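Local coordinates for OLD nuclease (Thermus scotoductus, PDB 6P74), which degrades linear and supercoiled double-stranded DNA as a metal-dependent 5'-3' exonuclease, nicks circular DNA, and hydrolyses ATP when stimulated by DNA, at residues A[20-26]-A[303-309]; A[35-41]-A[273-277]; A[40-45]-A[71-75]; A[136-141]-A[152-156]; A[322-326]-A[335-339]. All blocks are in the same frame, centred on the assembly; numbering follows the deposited sequence.

How the contacts relate
Four of the five contacts reach one mixed sheet of the ATPase domain, whose strands run in the order 135-138, 272-276, 304-308, 23-27, 323-328 and 334-337. Contact 1 joins the two middle strands, contact 5 ends the sheet at one edge, and contact 4 packs a helix beside the other, the centres of contacts 4 and 5 being about 25 Å apart. Contact 2 lays helix 34-45 on the sheet, about 9 Å from contact 1 between centres; contact 3, beginning within that helix segment at shared Ala40 and Ile41, meets the antiparallel sheet. Contact 4 follows before the second segments of 2 and 1, and contact 5 comes last, so distant sequence regions build one nucleotide-binding core.

Contact 1. Residues A[20-26]-A[303-309]; sequences LGPLTAI and CQIIYST
Strands 23-26 and 304-308 run parallel, 4.8 Å apart at closest approach with 1° between their N-to-C directions, paired Leu23-Ile305, Thr24-Ile306, Ala25-Tyr307 and Ile26-Ser308. Gln304, chi1 t, extends NE2 to Gly21 O (3.0 Å), with OE1 held by Thr272. Ile305 N donates to Pro22 O (2.9 Å) and Ile305 O accepts from Thr24 N (2.9 Å); its CB meets Leu23 CD1 at 3.6 Å. On the opposite face, Ile306 CD1 touches Leu20 CD2 (4.1 Å), and its CG2 lies 4.2 Å from Ile26 CD1. Tyr307 N binds Thr24 O (3.0 Å) and Tyr307 O receives Ile26 N (2.8 Å). Its p rotamer slides the ring under small Ala25 in a CH-pi contact, CA to centroid 4.2 Å. Small Ser308, OG hydrogen-bonded to Glu277, lies against Lys34 of the inferred ATP site. Thr309 N closes the series on Ile26 O (3.1 Å). In this P-loop NTPase core, facing amides and carbonyls are mutually satisfied, while Leu23, Ile305 and Tyr307 pack on helix 284-299, Ile26 and Ser308 on helix 34-45.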
# COMPACT_ATOMS: atom_id res chain seq x y z
N LEU A 20 7.36 17.25 16.49
CA LEU A 20 6.72 16.08 17.07
C LEU A 20 6.83 16.19 18.58
O LEU A 20 7.88 16.56 19.11
CB LEU A 20 7.37 14.79 16.58
CG LEU A 20 7.29 14.56 15.07
CD1 LEU A 20 8.17 13.39 14.69
CD2 LEU A 20 5.87 14.27 14.66
N GLY A 21 5.73 15.90 19.27
CA GLY A 21 5.71 15.96 20.72
C GLY A 21 5.24 14.67 21.35
O GLY A 21 4.94 13.68 20.67
N PRO A 22 5.16 14.66 22.68
CA PRO A 22 4.88 13.40 23.39
C PRO A 22 3.57 12.78 22.95
O PRO A 22 3.44 11.55 22.88
CB PRO A 22 4.84 13.81 24.87
CG PRO A 22 5.44 15.19 24.93
CD PRO A 22 5.15 15.83 23.59
N LEU A 23 2.59 13.62 22.65
CA LEU A 23 1.39 13.22 21.95
C LEU A 23 1.32 14.09 20.70
O LEU A 23 1.36 15.32 20.81
CB LEU A 23 0.16 13.42 22.82
CG LEU A 23 -1.10 12.65 22.47
CD1 LEU A 23 -0.82 11.18 22.66
CD2 LEU A 23 -2.22 13.09 23.37
N THR A 24 1.24 13.45 19.53
CA THR A 24 1.11 14.16 18.27
C THR A 24 -0.14 13.62 17.58
O THR A 24 -0.18 12.44 17.22
CB THR A 24 2.36 14.00 17.40
OG1 THR A 24 3.54 14.28 18.17
CG2 THR A 24 2.30 14.96 16.24
N ALA A 25 -1.16 14.48 17.42
CA ALA A 25 -2.44 14.10 16.85
C ALA A 25 -2.54 14.75 15.48
O ALA A 25 -2.60 15.98 15.37
CB ALA A 25 -3.61 14.54 17.73
N ILE A 26 -2.55 13.92 14.44
CA ILE A 26 -2.46 14.39 13.06
C ILE A 26 -3.83 14.24 12.42
O ILE A 26 -4.36 13.13 12.33
CB ILE A 26 -1.40 13.60 12.29
CG1 ILE A 26 -0.08 13.60 13.08
CG2 ILE A 26 -1.30 14.13 10.89
CD1 ILE A 26 1.11 13.03 12.31
N CYS A 303 5.80 6.90 27.24
CA CYS A 303 5.93 6.64 25.82
C CYS A 303 5.62 7.92 25.07
O CYS A 303 5.21 8.93 25.66
CB CYS A 303 4.99 5.52 25.37
SG CYS A 303 3.29 6.03 25.44
N GLN A 304 5.82 7.88 23.76
CA GLN A 304 5.39 8.93 22.86
C GLN A 304 4.42 8.31 21.87
O GLN A 304 4.71 7.25 21.31
CB GLN A 304 6.60 9.55 22.15
CG GLN A 304 6.21 10.36 20.92
CD GLN A 304 7.42 10.92 20.19
OE1 GLN A 304 8.41 10.20 19.98
NE2 GLN A 304 7.34 12.20 19.79
N ILE A 305 3.26 8.95 21.67
CA ILE A 305 2.23 8.45 20.77
C ILE A 305 2.07 9.42 19.61
O ILE A 305 1.77 10.61 19.83
CB ILE A 305 0.88 8.23 21.47
CG1 ILE A 305 1.04 7.33 22.69
CG2 ILE A 305 -0.12 7.59 20.53
CD1 ILE A 305 1.37 5.90 22.31
N ILE A 306 2.23 8.93 18.40
CA ILE A 306 2.01 9.71 17.19
C ILE A 306 0.93 8.99 16.40
O ILE A 306 1.06 7.80 16.12
CB ILE A 306 3.30 9.83 16.36
CG1 ILE A 306 4.39 10.55 17.16
CG2 ILE A 306 3.03 10.51 15.02
CD1 ILE A 306 5.74 10.53 16.45
N TYR A 307 -0.13 9.72 16.03
CA TYR A 307 -1.20 9.03 15.32
C TYR A 307 -1.94 9.96 14.37
O TYR A 307 -2.00 11.18 14.57
CB TYR A 307 -2.18 8.40 16.31
CG TYR A 307 -2.81 9.36 17.28
CD1 TYR A 307 -3.92 10.11 16.92
CD2 TYR A 307 -2.31 9.51 18.56
CE1 TYR A 307 -4.50 10.98 17.80
CE2 TYR A 307 -2.89 10.36 19.45
CZ TYR A 307 -4.00 11.10 19.06
OH TYR A 307 -4.59 11.96 19.95
N SER A 308 -2.46 9.36 13.30
CA SER A 308 -3.52 9.95 12.50
C SER A 308 -4.86 9.56 13.11
O SER A 308 -4.99 8.51 13.75
CB SER A 308 -3.42 9.49 11.04
OG SER A 308 -3.54 8.07 10.91
N THR A 309 -5.85 10.44 12.95
CA THR A 309 -7.18 10.18 13.50
C THR A 309 -8.24 10.91 12.70
O THR A 309 -7.99 11.96 12.10
CB THR A 309 -7.29 10.60 14.97
OG1 THR A 309 -8.48 10.05 15.53
CG2 THR A 309 -7.36 12.11 15.09

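Contact 2. Residues A[35-41]-A[273-277]; sequences TTILRAI and VIIEE. With SO4 (sulfate ion), chain D.
The helix of the Walker A P-loop, whose Thr35 belongs to the inferred ATP-binding site, packs on strand 272-276 of the central sheet, two places from the strand that leads into the P-loop. Segment 35-41 is entirely alpha-helical, with Arg39 N bonded to Thr35 O at 2.9 Å, and segment 273-276 is extended. Their axes approach to 9.6 Å and cross at -146°, the nearest CA pairs being Thr35-Glu276 (7.4 Å) and Leu38-Ile274 (7.2 Å). Leu38, chi1 m and chi2 t, points toward the strand: its CD2 lies 3.9 Å from Ile274 CG2 and its CD1 is 3.8 Å from Ile275 O. Ile41, one helical turn beyond Leu38, and Ile274 point into the same apolar layer. Such packing is characteristic of the alpha/beta core of P-loop NTPases, in which the helix leaving the phosphate-binding loop covers the parallel strands. Thr35 OG1 donates to O2 of a sulfate, probably from the crystallisation liquor, at 2.6 Å, although that oxygen sits too close to its neighbours to be placed surely; the amides of Gly31 and Gly33 also bind this ion, consistent with a phosphate position. One turn along the helix from Thr35, Arg39 bends through two m torsions to set NH1 3.2 Å from Glu276 OE1, a salt bridge, while Glu276 OE2 accepts from His140 N. Arg56 of the second subunit packs against Thr35 and Glu276.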
# COMPACT_ATOMS: atom_id res chain seq x y z
N THR A 35 -1.58 10.08 6.24
CA THR A 35 -1.00 8.75 6.36
C THR A 35 0.42 8.72 5.80
O THR A 35 1.27 7.96 6.30
CB THR A 35 -1.89 7.73 5.65
OG1 THR A 35 -3.17 7.70 6.31
CG2 THR A 35 -1.29 6.34 5.70
N THR A 36 0.70 9.55 4.80
CA THR A 36 2.03 9.59 4.21
C THR A 36 3.07 10.11 5.20
O THR A 36 4.21 9.65 5.21
CB THR A 36 1.99 10.42 2.93
OG1 THR A 36 1.04 9.84 2.02
CG2 THR A 36 3.36 10.49 2.27
N ILE A 37 2.68 11.06 6.06
CA ILE A 37 3.56 11.45 7.16
C ILE A 37 3.92 10.24 8.00
O ILE A 37 5.10 9.99 8.29
CB ILE A 37 2.91 12.56 8.01
CG1 ILE A 37 2.89 13.88 7.24
CG2 ILE A 37 3.65 12.71 9.35
CD1 ILE A 37 2.11 14.99 7.92
N LEU A 38 2.92 9.45 8.41
CA LEU A 38 3.21 8.29 9.24
C LEU A 38 4.11 7.29 8.51
O LEU A 38 5.04 6.74 9.11
CB LEU A 38 1.93 7.62 9.69
CG LEU A 38 0.98 8.49 10.50
CD1 LEU A 38 -0.12 7.62 11.08
CD2 LEU A 38 1.74 9.20 11.60
N ARG A 39 3.83 7.03 7.22
CA ARG A 39 4.64 6.05 6.49
C ARG A 39 6.10 6.51 6.37
O ARG A 39 7.02 5.69 6.43
CB ARG A 39 4.04 5.77 5.12
CG ARG A 39 2.58 5.30 5.17
CD ARG A 39 2.41 3.82 5.54
NE ARG A 39 1.81 3.07 4.44
CZ ARG A 39 0.50 2.99 4.19
NH1 ARG A 39 -0.38 3.61 4.97
NH2 ARG A 39 0.07 2.29 3.15
N ALA A 40 6.32 7.82 6.22
CA ALA A 40 7.68 8.33 6.12
C ALA A 40 8.47 8.04 7.39
O ALA A 40 9.65 7.66 7.33
CB ALA A 40 7.66 9.83 5.82
N ILE A 41 7.85 8.23 8.56
CA ILE A 41 8.52 7.89 9.81
C ILE A 41 8.86 6.41 9.82
O ILE A 41 9.97 6.01 10.18
CB ILE A 41 7.66 8.30 11.02
CG1 ILE A 41 7.52 9.82 11.10
CG2 ILE A 41 8.25 7.72 12.31
CD1 ILE A 41 6.36 10.31 12.02
N VAL A 273 5.42 5.11 19.70
CA VAL A 273 4.38 4.30 19.07
C VAL A 273 3.65 5.18 18.06
O VAL A 273 3.27 6.31 18.37
CB VAL A 273 3.37 3.76 20.10
CG1 VAL A 273 2.37 2.85 19.43
CG2 VAL A 273 4.10 3.04 21.23
N ILE A 274 3.46 4.66 16.87
CA ILE A 274 2.71 5.33 15.82
C ILE A 274 1.45 4.53 15.59
O ILE A 274 1.51 3.30 15.46
CB ILE A 274 3.56 5.45 14.55
CG1 ILE A 274 4.73 6.41 14.80
CG2 ILE A 274 2.69 5.88 13.38
CD1 ILE A 274 5.63 6.60 13.61
N ILE A 275 0.30 5.20 15.58
CA ILE A 275 -0.97 4.51 15.38
C ILE A 275 -1.73 5.16 14.25
O ILE A 275 -1.92 6.38 14.23
CB ILE A 275 -1.81 4.46 16.66
CG1 ILE A 275 -0.99 3.85 17.79
CG2 ILE A 275 -3.04 3.57 16.44
CD1 ILE A 275 -1.67 3.86 19.12
N GLU A 276 -2.09 4.35 13.28
CA GLU A 276 -3.00 4.74 12.21
C GLU A 276 -4.42 4.57 12.73
O GLU A 276 -4.88 3.43 12.91
CB GLU A 276 -2.72 3.84 11.01
CG GLU A 276 -3.09 4.37 9.68
CD GLU A 276 -2.80 3.34 8.60
OE1 GLU A 276 -2.16 3.71 7.59
OE2 GLU A 276 -3.21 2.17 8.77
N GLU A 277 -5.11 5.69 13.03
CA GLU A 277 -6.52 5.70 13.45
C GLU A 277 -6.89 4.97 14.73
O GLU A 277 -7.77 4.10 14.73
CB GLU A 277 -7.41 5.17 12.33
CG GLU A 277 -7.97 6.26 11.51
CD GLU A 277 -7.30 6.36 10.18
OE1 GLU A 277 -7.48 5.41 9.39
OE2 GLU A 277 -6.60 7.38 9.94
S SO4 D . -3.48 10.17 3.61
O1 SO4 D . -3.44 11.61 3.37
O2 SO4 D . -3.47 9.94 5.05
O3 SO4 D . -4.70 9.62 3.05
O4 SO4 D . -2.32 9.54 2.99

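Contact 3. Residues A[40-45]-A[71-75]; sequences AIDLVL and EITVH
Ile72 overlaps three residues of the helix at once: its CD1 lies 3.9 Å from Ala40 CB and 4.0 Å from Leu43 CD1, and its CG2 lies 3.8 Å from Val44 CG2. Residues 40-45 form the C-terminal turn and a half of helix 34-45, with Leu45 N bonded to Ile41 O at 3.0 Å, and 71-75 is an extended strand. The axes come within 8.7 Å and cross steeply at -77°, so the helix lies across the strand and only Ala40 and Ile72 bring their CA atoms as near as 6.7 Å. Small Ala40 permits this close approach. Strand alternation directs Ile72, chi1 m and chi2 t, and Val74, chi1 t, toward the helix while Thr73 turns away. Val74 CG2 reaches Val44 CB at 4.0 Å, and Val74 CG1 reaches Leu45 CD1, chi1 m, at 3.7 Å. No hydrogen bond crosses this purely apolar interface, held by burial of aliphatic side chains in van der Waals contact. Strand 70-76 sits between strands 2-10 and 85-97 in the antiparallel sheet, so the end of helix 34-45, which also bonds to Val135 through the backbone of Leu45, is wedged between this sheet and the start of strand 135-138.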
# COMPACT_ATOMS: atom_id res chain seq x y z
N ALA A 40 6.32 7.82 6.22
CA ALA A 40 7.68 8.33 6.12
C ALA A 40 8.47 8.04 7.39
O ALA A 40 9.65 7.66 7.33
CB ALA A 40 7.66 9.83 5.82
N ILE A 41 7.85 8.23 8.56
CA ILE A 41 8.52 7.89 9.81
C ILE A 41 8.86 6.41 9.82
O ILE A 41 9.97 6.01 10.18
CB ILE A 41 7.66 8.30 11.02
CG1 ILE A 41 7.52 9.82 11.10
CG2 ILE A 41 8.25 7.72 12.31
CD1 ILE A 41 6.36 10.31 12.02
N ASP A 42 7.90 5.57 9.40
CA ASP A 42 8.12 4.14 9.47
C ASP A 42 9.24 3.67 8.54
O ASP A 42 9.89 2.66 8.83
CB ASP A 42 6.83 3.40 9.12
CG ASP A 42 6.91 1.95 9.46
OD1 ASP A 42 7.04 1.66 10.67
OD2 ASP A 42 6.88 1.10 8.54
N LEU A 43 9.43 4.35 7.41
CA LEU A 43 10.51 4.01 6.49
C LEU A 43 11.86 4.10 7.17
O LEU A 43 12.74 3.25 6.96
CB LEU A 43 10.49 4.96 5.29
CG LEU A 43 9.82 4.45 4.04
CD1 LEU A 43 9.88 5.49 2.94
CD2 LEU A 43 10.54 3.20 3.65
N VAL A 44 12.06 5.14 7.98
CA VAL A 44 13.34 5.38 8.62
C VAL A 44 13.49 4.54 9.88
O VAL A 44 14.58 4.03 10.17
CB VAL A 44 13.49 6.88 8.91
CG1 VAL A 44 14.89 7.18 9.43
CG2 VAL A 44 13.18 7.66 7.66
N LEU A 45 12.41 4.38 10.64
CA LEU A 45 12.48 3.87 12.00
C LEU A 45 11.62 2.64 12.26
O LEU A 45 11.55 2.19 13.41
CB LEU A 45 12.10 4.97 13.00
CG LEU A 45 13.02 6.19 12.96
CD1 LEU A 45 12.49 7.26 13.89
CD2 LEU A 45 14.48 5.80 13.29
N GLU A 71 13.84 12.73 0.41
CA GLU A 71 14.61 13.04 1.61
C GLU A 71 13.68 12.98 2.82
O GLU A 71 12.75 13.78 2.92
CB GLU A 71 15.24 14.43 1.52
CG GLU A 71 16.71 14.48 1.24
CD GLU A 71 17.24 15.89 1.39
OE1 GLU A 71 17.32 16.63 0.38
OE2 GLU A 71 17.56 16.27 2.54
N ILE A 72 13.95 12.08 3.76
CA ILE A 72 13.21 12.04 5.02
C ILE A 72 14.20 12.17 6.16
O ILE A 72 15.10 11.33 6.32
CB ILE A 72 12.38 10.76 5.15
CG1 ILE A 72 11.45 10.62 3.95
CG2 ILE A 72 11.58 10.82 6.41
CD1 ILE A 72 10.93 9.23 3.75
N THR A 73 14.03 13.20 6.98
CA THR A 73 14.90 13.46 8.13
C THR A 73 14.09 13.35 9.41
O THR A 73 13.09 14.06 9.57
CB THR A 73 15.55 14.84 8.01
OG1 THR A 73 16.27 14.95 6.78
CG2 THR A 73 16.51 15.08 9.16
N VAL A 74 14.50 12.48 10.33
CA VAL A 74 13.84 12.36 11.62
C VAL A 74 14.81 12.80 12.71
O VAL A 74 15.92 12.27 12.81
CB VAL A 74 13.35 10.93 11.88
CG1 VAL A 74 12.47 10.92 13.10
CG2 VAL A 74 12.61 10.41 10.68
N HIS A 75 14.39 13.76 13.53
CA HIS A 75 15.18 14.26 14.64
C HIS A 75 14.66 13.69 15.95
O HIS A 75 13.46 13.45 16.13
CB HIS A 75 15.11 15.79 14.73
CG HIS A 75 15.52 16.49 13.47
ND1 HIS A 75 16.64 17.29 13.40
CD2 HIS A 75 14.94 16.54 12.25
CE1 HIS A 75 16.74 17.80 12.18
NE2 HIS A 75 15.72 17.36 11.47

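Contact 4. Residues A[136-141]-A[152-156]; sequences LFLDHR and RGSIL
Leu136, in the edge strand 136-138, points toward the first turn of helix 154-166, with CA 6.6 Å from that of Ile155. Its chi2 t arm places CD1 3.7 Å from Ile155 CD1 and brings CD2 to 3.1 Å from Ser154 OG. Phe137 turns the other way, as strand alternation requires, and lies against Leu38 and Asp42 of helix 34-45. Leu138 starts out sideways, but its CD1 comes within 4.0 Å of Ile155 CB, so Ile155 (chi1 t, chi2 p) packs against both Leu136 and Leu138. Past the strand the chain loops through Asp139 and His140 to Arg141, whose long t, t, p side chain folds back over the segment 152-156: NH1 is 3.7 Å from Ile155 CG2 and NH2 3.9 Å from Gly153 CA. The Arg152 carbonyl and Gly153 amide lie over one face of its guanidinium, but no hydrogen bond crosses. Gly153, at the N-cap, suits this spot because a CB there would collide with Arg141 NH2. The contact joins the ATPase core to the beginning of the dimerization region: strand 135-138 pairs with strand 272-276, while Ile155 and Leu138 both rest on helix 246-266, and Leu156 packs on Phe219 of the second subunit.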
# COMPACT_ATOMS: atom_id res chain seq x y z
N LEU A 136 7.28 1.52 17.28
CA LEU A 136 6.22 0.56 17.03
C LEU A 136 5.21 1.18 16.08
O LEU A 136 4.72 2.29 16.33
CB LEU A 136 5.54 0.16 18.34
CG LEU A 136 6.18 -1.02 19.06
CD1 LEU A 136 5.42 -1.32 20.33
CD2 LEU A 136 6.19 -2.24 18.14
N PHE A 137 4.90 0.49 15.00
CA PHE A 137 3.92 0.97 14.04
C PHE A 137 2.65 0.12 14.13
O PHE A 137 2.63 -1.02 13.68
CB PHE A 137 4.48 0.96 12.62
CG PHE A 137 3.74 1.89 11.69
CD1 PHE A 137 2.47 1.56 11.24
CD2 PHE A 137 4.28 3.11 11.33
CE1 PHE A 137 1.77 2.41 10.40
CE2 PHE A 137 3.59 3.96 10.49
CZ PHE A 137 2.32 3.61 10.03
N LEU A 138 1.60 0.68 14.71
CA LEU A 138 0.29 0.02 14.72
C LEU A 138 -0.54 0.54 13.56
O LEU A 138 -1.26 1.54 13.68
CB LEU A 138 -0.42 0.27 16.04
CG LEU A 138 -0.31 -0.83 17.08
CD1 LEU A 138 1.16 -1.12 17.33
CD2 LEU A 138 -1.02 -0.39 18.35
N ASP A 139 -0.43 -0.11 12.41
CA ASP A 139 -1.26 0.26 11.28
C ASP A 139 -2.50 -0.63 11.29
O ASP A 139 -2.68 -1.46 12.18
CB ASP A 139 -0.47 0.15 9.97
CG ASP A 139 -0.40 -1.27 9.43
OD1 ASP A 139 -0.28 -2.23 10.22
OD2 ASP A 139 -0.46 -1.42 8.19
N HIS A 140 -3.38 -0.47 10.31
CA HIS A 140 -4.59 -1.29 10.37
C HIS A 140 -3.97 -2.65 10.07
O HIS A 140 -3.69 -3.02 8.93
CB HIS A 140 -5.67 -0.72 9.47
CG HIS A 140 -6.57 0.21 10.21
ND1 HIS A 140 -6.30 1.56 10.32
CD2 HIS A 140 -7.68 -0.02 10.95
CE1 HIS A 140 -7.24 2.13 11.06
NE2 HIS A 140 -8.08 1.19 11.46
N ARG A 141 -3.77 -3.40 11.15
CA ARG A 141 -3.49 -4.83 11.07
C ARG A 141 -4.80 -5.47 11.53
O ARG A 141 -5.29 -6.40 10.90
CB ARG A 141 -2.34 -5.21 11.99
CG ARG A 141 -2.06 -6.70 12.11
CD ARG A 141 -1.03 -6.93 13.20
NE ARG A 141 -1.57 -6.62 14.53
CZ ARG A 141 -0.87 -6.07 15.52
NH1 ARG A 141 -1.45 -5.83 16.69
NH2 ARG A 141 0.41 -5.76 15.34
N ARG A 152 -0.94 -10.57 16.74
CA ARG A 152 0.46 -10.68 17.13
C ARG A 152 1.27 -9.60 16.43
O ARG A 152 0.92 -9.14 15.34
CB ARG A 152 1.00 -12.08 16.81
CG ARG A 152 2.53 -12.24 16.95
CD ARG A 152 3.02 -12.32 18.40
NE ARG A 152 4.45 -11.98 18.52
CZ ARG A 152 5.15 -12.00 19.65
NH1 ARG A 152 4.57 -12.37 20.79
NH2 ARG A 152 6.43 -11.66 19.65
N GLY A 153 2.36 -9.17 17.06
CA GLY A 153 3.23 -8.18 16.47
C GLY A 153 4.30 -7.79 17.46
O GLY A 153 4.31 -8.24 18.61
N SER A 154 5.22 -6.95 16.99
CA SER A 154 6.24 -6.42 17.89
C SER A 154 5.63 -5.69 19.08
O SER A 154 6.32 -5.45 20.07
CB SER A 154 7.19 -5.50 17.11
OG SER A 154 6.47 -4.67 16.23
N ILE A 155 4.33 -5.35 19.00
CA ILE A 155 3.65 -4.69 20.11
C ILE A 155 3.50 -5.64 21.30
O ILE A 155 3.86 -5.31 22.44
CB ILE A 155 2.29 -4.14 19.65
CG1 ILE A 155 1.49 -3.64 20.85
CG2 ILE A 155 1.52 -5.21 18.88
CD1 ILE A 155 2.20 -2.57 21.64
N LEU A 156 2.95 -6.83 21.06
CA LEU A 156 2.87 -7.82 22.12
C LEU A 156 4.26 -8.26 22.55
O LEU A 156 4.53 -8.44 23.75
CB LEU A 156 2.03 -9.01 21.65
CG LEU A 156 1.66 -10.03 22.71
CD1 LEU A 156 0.90 -9.38 23.89
CD2 LEU A 156 0.82 -11.10 22.05

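Contact 5. Residues A[322-326]-A[335-339]; sequences ALRLV and VVSYV. With SO4 (sulfate ion), chain G.
A water bridges this hairpin at one side, donating to Leu325 O and Val335 O, each 3.0 Å from its oxygen, and lying 2.7 Å from Ser337 OG. Strands 323-326 and 335-337 run antiparallel, 4.6 Å apart at closest approach with 155° between their directions. Leu325 and Ser337 form the hydrogen-bonded pair, with Leu325 N to Ser337 O and Ser337 N to Leu325 O both 2.8 Å; Val326 and Val336 form the next, non-hydrogen-bonded pair, and their CG2 atoms touch at 3.9 Å. Beta-branched valines suit the extended backbone, and both reach Ile37 of the P-loop helix. Leu325 and Ser337 occupy the other face, where Leu325 packs on Leu422 of the Toprim region. Arg324 curls by two m torsions so that NH1 donates to Leu323 O (2.9 Å) and also to Glu321 O, while NE binds Pro19 O; its CD lies 3.8 Å from Tyr338 CB. Tyr338 N makes weak hydrogen bonds to sulfate O2 and O3, each 3.4 Å from it. The hairpin ends the ATPase sheet beside strand 23-27. Its chemistry implies that polar backbone groups are met by strand pairing, water and arginine, while Val326 and Val336 form an apolar patch against Ile37.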
# COMPACT_ATOMS: atom_id res chain seq x y z
N ALA A 322 -0.75 19.28 20.75
CA ALA A 322 -0.64 18.00 20.04
C ALA A 322 -1.04 18.11 18.57
O ALA A 322 -0.63 17.26 17.77
CB ALA A 322 -1.51 16.95 20.71
N LEU A 323 -1.79 19.14 18.20
CA LEU A 323 -2.49 19.17 16.93
C LEU A 323 -1.58 19.48 15.76
O LEU A 323 -0.77 20.42 15.81
CB LEU A 323 -3.62 20.20 16.99
CG LEU A 323 -4.76 19.78 17.92
CD1 LEU A 323 -5.82 20.87 18.05
CD2 LEU A 323 -5.37 18.45 17.45
N ARG A 324 -1.71 18.67 14.71
CA ARG A 324 -1.12 18.92 13.41
C ARG A 324 -2.22 18.71 12.39
O ARG A 324 -2.80 17.62 12.32
CB ARG A 324 0.04 17.95 13.10
CG ARG A 324 1.06 17.76 14.21
CD ARG A 324 1.91 19.00 14.39
NE ARG A 324 2.92 18.74 15.40
CZ ARG A 324 2.77 19.00 16.69
NH1 ARG A 324 1.64 19.55 17.14
NH2 ARG A 324 3.75 18.70 17.53
N LEU A 325 -2.49 19.73 11.58
CA LEU A 325 -3.54 19.66 10.56
C LEU A 325 -2.91 19.65 9.17
O LEU A 325 -2.13 20.55 8.84
CB LEU A 325 -4.55 20.80 10.74
CG LEU A 325 -5.64 21.07 9.70
CD1 LEU A 325 -6.48 19.85 9.43
CD2 LEU A 325 -6.53 22.19 10.20
N VAL A 326 -3.24 18.64 8.38
CA VAL A 326 -2.56 18.35 7.11
C VAL A 326 -3.58 18.45 5.99
O VAL A 326 -4.65 17.83 6.06
CB VAL A 326 -1.90 16.95 7.12
CG1 VAL A 326 -1.22 16.65 5.76
CG2 VAL A 326 -0.89 16.83 8.23
N VAL A 335 0.44 21.01 3.06
CA VAL A 335 0.77 22.04 4.02
C VAL A 335 0.36 21.50 5.37
O VAL A 335 -0.69 20.87 5.48
CB VAL A 335 0.02 23.36 3.68
CG1 VAL A 335 0.06 24.34 4.82
CG2 VAL A 335 0.62 23.98 2.41
N VAL A 336 1.21 21.67 6.37
CA VAL A 336 0.91 21.23 7.73
C VAL A 336 0.81 22.45 8.63
O VAL A 336 1.66 23.35 8.56
CB VAL A 336 1.98 20.27 8.27
CG1 VAL A 336 1.60 19.81 9.67
CG2 VAL A 336 2.18 19.12 7.32
N SER A 337 -0.21 22.48 9.49
CA SER A 337 -0.45 23.58 10.41
C SER A 337 -0.44 23.08 11.84
O SER A 337 -0.81 21.93 12.10
CB SER A 337 -1.82 24.26 10.15
OG SER A 337 -2.03 24.46 8.78
N TYR A 338 -0.07 23.96 12.76
CA TYR A 338 0.09 23.67 14.18
C TYR A 338 0.33 24.98 14.91
O TYR A 338 0.68 26.00 14.30
CB TYR A 338 1.24 22.69 14.44
CG TYR A 338 2.56 23.12 13.83
CD1 TYR A 338 3.42 23.99 14.51
CD2 TYR A 338 2.95 22.68 12.58
CE1 TYR A 338 4.62 24.41 13.95
CE2 TYR A 338 4.17 23.08 12.01
CZ TYR A 338 5.01 23.95 12.71
OH TYR A 338 6.22 24.36 12.16
N VAL A 339 0.13 24.96 16.23
CA VAL A 339 0.44 26.13 17.04
C VAL A 339 1.96 26.30 17.08
O VAL A 339 2.69 25.39 17.50
CB VAL A 339 -0.15 26.01 18.44
CG1 VAL A 339 0.10 27.28 19.20
CG2 VAL A 339 -1.65 25.73 18.38
S SO4 G . 1.90 26.96 10.95
O1 SO4 G . 1.92 28.41 11.15
O2 SO4 G . 2.39 26.30 12.15
O3 SO4 G . 0.52 26.55 10.69
O4 SO4 G . 2.75 26.61 9.82
O HOH W 1 -2.61 22.68 6.80